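Long-range contacts in gamma-glutamyl phosphate reductase (PDB 1O20), which probably catalyses the NADPH-dependent reduction of L-glutamyl phosphate to glutamate semialdehyde in proline biosynthesis: residues A270-V275 / I327-V332; G295-G300 / D310-T315. One frame throughout, in Å; residues are numbered along the deposited sequence.

Interaction 1. Residues A270-V275 / I327-V332; sequences AEKLLV and IIAIKV
Leu273 O accepts a hydrogen bond of 2.9 Å from Lys331 N of strand 327-332, with a weaker CA-H...O contact of 3.2 Å from Ile330 CA beside it. Ala329 O plays the matching part in the other direction, accepting from Leu273 N at 2.9 Å while Lys272 CA touches it. Bonds from Ala329 N to Glu271 O and from Val275 N to Lys331 O complete the parallel pairing, in which the strands run 19° apart. On one face, Leu273 and Ile330 lie side by side, CB of the leucine against CG1 of the isoleucine at 4.1 Å. Ile328, with CG1 anti to its backbone N (chi1 -159°), sets that atom 3.3 Å from Glu271 O and carries CD1 on to Leu273 CB. These branched apolar residues suit a buried layer: Ile330 and Val275 pack on Leu284 of helix 277-293. Both strands are inner members of the seven-stranded parallel sheet, consistent with the catalytic domain of the aldehyde dehydrogenase fold. The other face carries lysines whose aliphatic parts do the packing. Lys272 CD rests 4.0 Å from Ala329 CB, the small alanine accommodating a chain bent at chi2, and its NZ lies among four acceptors, the carbonyl oxygens of Asp318, Trp319 and Thr321 and Asn238 OD1, which must share its three N-H. Leu274 CD2 meets Lys331 CB at 3.9 Å. At the start of the strands Lys260 NZ bonds Ala270 O and Ile327 O and forms a salt bridge with Glu271 OE1, which would offset charge in this buried corner.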
loop_
_atom_site.group_PDB
_atom_site.type_symbol
_atom_site.label_atom_id
_atom_site.label_comp_id
_atom_site.label_asym_id
_atom_site.label_seq_id
_atom_site.Cartn_x
_atom_site.Cartn_y
_atom_site.Cartn_z
ATOM N N ALA A 270 2.244 -0.383 -15.290
ATOM C CA ALA A 270 2.070 0.669 -16.287
ATOM C C ALA A 270 0.772 0.396 -17.064
ATOM O O ALA A 270 0.457 -0.741 -17.372
ATOM C CB ALA A 270 3.252 0.678 -17.216
ATOM N N GLU A 271 -0.014 1.425 -17.289
ATOM C CA GLU A 271 -1.272 1.326 -18.020
ATOM C C GLU A 271 -1.222 2.094 -19.334
ATOM O O GLU A 271 -2.011 1.827 -20.272
ATOM C CB GLU A 271 -2.390 1.919 -17.152
ATOM C CG GLU A 271 -2.551 1.215 -15.828
ATOM C CD GLU A 271 -3.139 -0.192 -15.949
ATOM O OE1 GLU A 271 -3.411 -0.643 -17.082
ATOM O OE2 GLU A 271 -3.287 -0.851 -14.887
ATOM N N LYS A 272 -0.291 3.038 -19.404
ATOM C CA LYS A 272 -0.229 4.008 -20.486
ATOM C C LYS A 272 1.187 4.232 -20.968
ATOM O O LYS A 272 2.130 4.327 -20.154
ATOM C CB LYS A 272 -0.777 5.354 -20.027
ATOM C CG LYS A 272 -2.177 5.323 -19.482
ATOM C CD LYS A 272 -3.271 5.040 -20.472
ATOM C CE LYS A 272 -4.338 4.121 -19.857
ATOM N NZ LYS A 272 -5.255 4.736 -18.839
ATOM N N LEU A 273 1.345 4.301 -22.281
ATOM C CA LEU A 273 2.644 4.544 -22.881
ATOM C C LEU A 273 2.577 5.780 -23.749
ATOM O O LEU A 273 1.802 5.837 -24.714
ATOM C CB LEU A 273 3.090 3.351 -23.721
ATOM C CG LEU A 273 4.530 3.371 -24.215
ATOM C CD1 LEU A 273 5.525 3.182 -23.069
ATOM C CD2 LEU A 273 4.701 2.264 -25.251
ATOM N N LEU A 274 3.427 6.747 -23.449
ATOM C CA LEU A 274 3.546 7.956 -24.258
ATOM C C LEU A 274 4.844 7.879 -25.024
ATOM O O LEU A 274 5.894 7.540 -24.432
ATOM C CB LEU A 274 3.544 9.210 -23.369
ATOM C CG LEU A 274 2.411 9.329 -22.353
ATOM C CD1 LEU A 274 2.484 10.674 -21.536
ATOM C CD2 LEU A 274 1.101 9.239 -23.001
ATOM N N VAL A 275 4.816 8.233 -26.309
ATOM C CA VAL A 275 5.980 8.018 -27.182
ATOM C C VAL A 275 6.267 9.261 -27.998
ATOM O O VAL A 275 5.364 9.752 -28.671
ATOM C CB VAL A 275 5.743 6.856 -28.189
ATOM C CG1 VAL A 275 6.925 6.676 -29.105
ATOM C CG2 VAL A 275 5.490 5.559 -27.443
ATOM N N ILE A 327 -3.734 -4.902 -20.867
ATOM C CA ILE A 327 -4.242 -3.911 -21.803
ATOM C C ILE A 327 -3.355 -2.662 -21.610
ATOM O O ILE A 327 -2.867 -2.381 -20.487
ATOM C CB ILE A 327 -5.695 -3.567 -21.498
ATOM C CG1 ILE A 327 -6.558 -4.819 -21.442
ATOM C CG2 ILE A 327 -6.245 -2.592 -22.550
ATOM C CD1 ILE A 327 -7.998 -4.620 -20.966
ATOM N N ILE A 328 -3.132 -1.934 -22.692
ATOM C CA ILE A 328 -2.332 -0.716 -22.611
ATOM C C ILE A 328 -2.842 0.276 -23.639
ATOM O O ILE A 328 -3.314 -0.110 -24.730
ATOM C CB ILE A 328 -0.794 -1.034 -22.780
ATOM C CG1 ILE A 328 0.050 0.099 -22.199
ATOM C CG2 ILE A 328 -0.440 -1.323 -24.246
ATOM C CD1 ILE A 328 1.540 -0.163 -22.093
ATOM N N ALA A 329 -2.818 1.560 -23.311
ATOM C CA ALA A 329 -3.115 2.565 -24.325
ATOM C C ALA A 329 -1.881 3.394 -24.611
ATOM O O ALA A 329 -1.132 3.778 -23.689
ATOM C CB ALA A 329 -4.279 3.410 -23.940
ATOM N N ILE A 330 -1.646 3.638 -25.895
ATOM C CA ILE A 330 -0.436 4.317 -26.350
ATOM C C ILE A 330 -0.855 5.608 -26.978
ATOM O O ILE A 330 -1.806 5.615 -27.778
ATOM C CB ILE A 330 0.325 3.435 -27.387
ATOM C CG1 ILE A 330 0.689 2.068 -26.776
ATOM C CG2 ILE A 330 1.541 4.168 -27.904
ATOM C CD1 ILE A 330 1.529 1.165 -27.645
ATOM N N LYS A 331 -0.179 6.708 -26.630
ATOM C CA LYS A 331 -0.336 7.998 -27.318
ATOM C C LYS A 331 0.996 8.558 -27.822
ATOM O O LYS A 331 1.993 8.534 -27.102
ATOM C CB LYS A 331 -0.942 9.039 -26.355
ATOM C CG LYS A 331 -0.981 10.462 -26.922
ATOM C CD LYS A 331 -2.211 11.199 -26.431
ATOM C CE LYS A 331 -2.319 12.644 -26.898
ATOM N NZ LYS A 331 -3.395 13.337 -26.069
ATOM N N VAL A 332 1.015 9.128 -29.017
ATOM C CA VAL A 332 2.222 9.815 -29.511
ATOM C C VAL A 332 2.110 11.247 -28.990
ATOM O O VAL A 332 1.027 11.804 -29.076
ATOM C CB VAL A 332 2.271 9.868 -31.050
ATOM C CG1 VAL A 332 3.435 10.762 -31.570
ATOM C CG2 VAL A 332 2.385 8.477 -31.640
#

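Interaction 2. Residues G295-G300 / D310-T315; sequences GVEVRG and DVVPAT
Residues 298-300 and 312-314 pair in parallel through three backbone hydrogen bonds, although the touching parts diverge by 66°: Val312 N gives to Val298 O at 3.2 Å, Gly300 N to Val312 O at 2.9 Å, and Ala314 N to Gly300 O at 2.9 Å. The last donor stands 48° above the carbonyl plane, consistent with the pairing ending here, Ala314 being past the short strand 312-313. Glycine suits position 300 because Val311 CG2 comes within 4.0 Å of Gly300 CA, on the side where a CB would sit. Ala314 CB lies against the carbonyl that its N-H binds, 3.4 Å from Gly300 O. Val298 and Val311 meet through their CG1 methyls at 3.9 Å, two compact branched residues closing the buried side of the pair. On the other side Arg299 and Val312 lie side by side, with Arg299 CG 4.0 Å from Val312 CB. The arginine chain then runs extended to a guanidinium that holds Glu297 side-on: NE, at 2.9 Å, and NH2 both donate to Glu297 OE2, reaching it from the same face of the carboxylate. The carboxylate carbon sits in plane at the guanidinium edge, and NH1 makes a further salt bridge to Asp318; the two acids hold the group's rotation and would more than offset its charge. Strand 297-300, helix 302-307 and strand 312-313 form a beta-alpha-beta unit at the margin of the sheet; Val298 packs on Val288 and Leu291 of helix 277-293, Val311 touches Arg305 of helix 302-307, and strand 327-333 flanks strand 297-300 on its inner side.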
loop_
_atom_site.group_PDB
_atom_site.type_symbol
_atom_site.label_atom_id
_atom_site.label_comp_id
_atom_site.label_asym_id
_atom_site.label_seq_id
_atom_site.Cartn_x
_atom_site.Cartn_y
_atom_site.Cartn_z
ATOM N N GLY A 295 0.799 -11.162 -24.649
ATOM C CA GLY A 295 -0.643 -11.187 -24.552
ATOM C C GLY A 295 -1.301 -9.835 -24.276
ATOM O O GLY A 295 -2.432 -9.813 -23.830
ATOM N N VAL A 296 -0.637 -8.734 -24.584
ATOM C CA VAL A 296 -1.182 -7.412 -24.268
ATOM C C VAL A 296 -2.039 -6.889 -25.426
ATOM O O VAL A 296 -1.625 -6.898 -26.594
ATOM C CB VAL A 296 -0.096 -6.414 -23.866
ATOM C CG1 VAL A 296 -0.680 -5.045 -23.666
ATOM C CG2 VAL A 296 0.584 -6.864 -22.570
ATOM N N GLU A 297 -3.264 -6.491 -25.070
ATOM C CA GLU A 297 -4.169 -5.772 -25.968
ATOM C C GLU A 297 -3.760 -4.282 -26.035
ATOM O O GLU A 297 -3.809 -3.565 -25.036
ATOM C CB GLU A 297 -5.638 -5.884 -25.512
ATOM C CG GLU A 297 -6.575 -5.072 -26.402
ATOM C CD GLU A 297 -8.022 -5.085 -25.959
ATOM O OE1 GLU A 297 -8.510 -6.140 -25.511
ATOM O OE2 GLU A 297 -8.675 -4.036 -26.109
ATOM N N VAL A 298 -3.384 -3.829 -27.215
ATOM C CA VAL A 298 -2.817 -2.504 -27.398
ATOM C C VAL A 298 -3.849 -1.594 -27.999
ATOM O O VAL A 298 -4.451 -1.914 -29.021
ATOM C CB VAL A 298 -1.623 -2.559 -28.287
ATOM C CG1 VAL A 298 -1.117 -1.176 -28.581
ATOM C CG2 VAL A 298 -0.524 -3.442 -27.610
ATOM N N ARG A 299 -4.111 -0.483 -27.330
ATOM C CA ARG A 299 -4.994 0.526 -27.848
ATOM C C ARG A 299 -4.128 1.727 -28.154
ATOM O O ARG A 299 -3.055 1.879 -27.568
ATOM C CB ARG A 299 -6.051 0.901 -26.820
ATOM C CG ARG A 299 -6.736 -0.317 -26.245
ATOM C CD ARG A 299 -7.960 -0.036 -25.375
ATOM N NE ARG A 299 -8.580 -1.318 -25.027
ATOM C CZ ARG A 299 -9.527 -1.464 -24.132
ATOM N NH1 ARG A 299 -9.950 -0.409 -23.447
ATOM N NH2 ARG A 299 -10.017 -2.666 -23.883
ATOM N N GLY A 300 -4.571 2.573 -29.080
ATOM C CA GLY A 300 -3.735 3.680 -29.502
ATOM C C GLY A 300 -4.504 4.864 -30.065
ATOM O O GLY A 300 -5.606 4.720 -30.627
ATOM N N ASP A 310 -3.408 -1.797 -37.100
ATOM C CA ASP A 310 -4.340 -2.686 -36.427
ATOM C C ASP A 310 -4.589 -2.425 -34.934
ATOM O O ASP A 310 -5.329 -3.194 -34.317
ATOM C CB ASP A 310 -3.947 -4.154 -36.645
ATOM C CG ASP A 310 -2.610 -4.492 -36.065
ATOM O OD1 ASP A 310 -1.841 -3.560 -35.745
ATOM O OD2 ASP A 310 -2.226 -5.667 -35.888
ATOM N N VAL A 311 -3.971 -1.407 -34.328
ATOM C CA VAL A 311 -4.247 -1.193 -32.896
ATOM C C VAL A 311 -5.711 -0.810 -32.704
ATOM O O VAL A 311 -6.336 -0.159 -33.553
ATOM C CB VAL A 311 -3.321 -0.181 -32.173
ATOM C CG1 VAL A 311 -1.855 -0.567 -32.343
ATOM C CG2 VAL A 311 -3.567 1.242 -32.649
ATOM N N VAL A 312 -6.263 -1.252 -31.589
ATOM C CA VAL A 312 -7.599 -0.819 -31.189
ATOM C C VAL A 312 -7.654 0.703 -31.047
ATOM O O VAL A 312 -6.815 1.270 -30.366
ATOM C CB VAL A 312 -8.022 -1.455 -29.852
ATOM C CG1 VAL A 312 -9.384 -0.887 -29.403
ATOM C CG2 VAL A 312 -8.096 -2.952 -29.995
ATOM N N PRO A 313 -8.623 1.375 -31.678
ATOM C CA PRO A 313 -8.732 2.830 -31.492
ATOM C C PRO A 313 -9.028 3.216 -30.018
ATOM O O PRO A 313 -9.979 2.737 -29.392
ATOM C CB PRO A 313 -9.852 3.243 -32.465
ATOM C CG PRO A 313 -9.965 2.090 -33.429
ATOM C CD PRO A 313 -9.634 0.867 -32.615
ATOM N N ALA A 314 -8.136 4.007 -29.438
ATOM C CA ALA A 314 -8.357 4.559 -28.105
ATOM C C ALA A 314 -9.535 5.538 -28.131
ATOM O O ALA A 314 -9.803 6.205 -29.151
ATOM C CB ALA A 314 -7.103 5.250 -27.602
ATOM N N THR A 315 -10.306 5.529 -27.048
ATOM C CA THR A 315 -11.378 6.513 -26.852
ATOM C C THR A 315 -10.970 7.393 -25.687
ATOM O O THR A 315 -10.033 7.102 -24.960
ATOM C CB THR A 315 -12.711 5.862 -26.477
ATOM O OG1 THR A 315 -12.619 5.320 -25.138
ATOM C CG2 THR A 315 -13.046 4.666 -27.379
#

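How the interactions relate
Both contacts belong to one parallel sheet, their centres about 9 Å apart, and strands 327-333 and 297-300 are neighbours in it. Arg299 joins them directly: Ile328 O lies 2.7 Å from Arg299 N, and Ile330 N 2.8 Å from Arg299 O, both probable hydrogen bonds. Interaction 2 is nested along the chain inside the loop that interaction 1 closes. Interaction 1 is the buried, regular pairing, and the polar ends of Glu271 and Lys272 are met by partners from surrounding parts of the chain. Interaction 2, at the sheet margin, is shorter, more splayed and only partly buried, with an acid-arginine pair within one strand. Helix 277-293 packs against both, and Asp318 offers its backbone O to Lys272 and its carboxylate to Arg299.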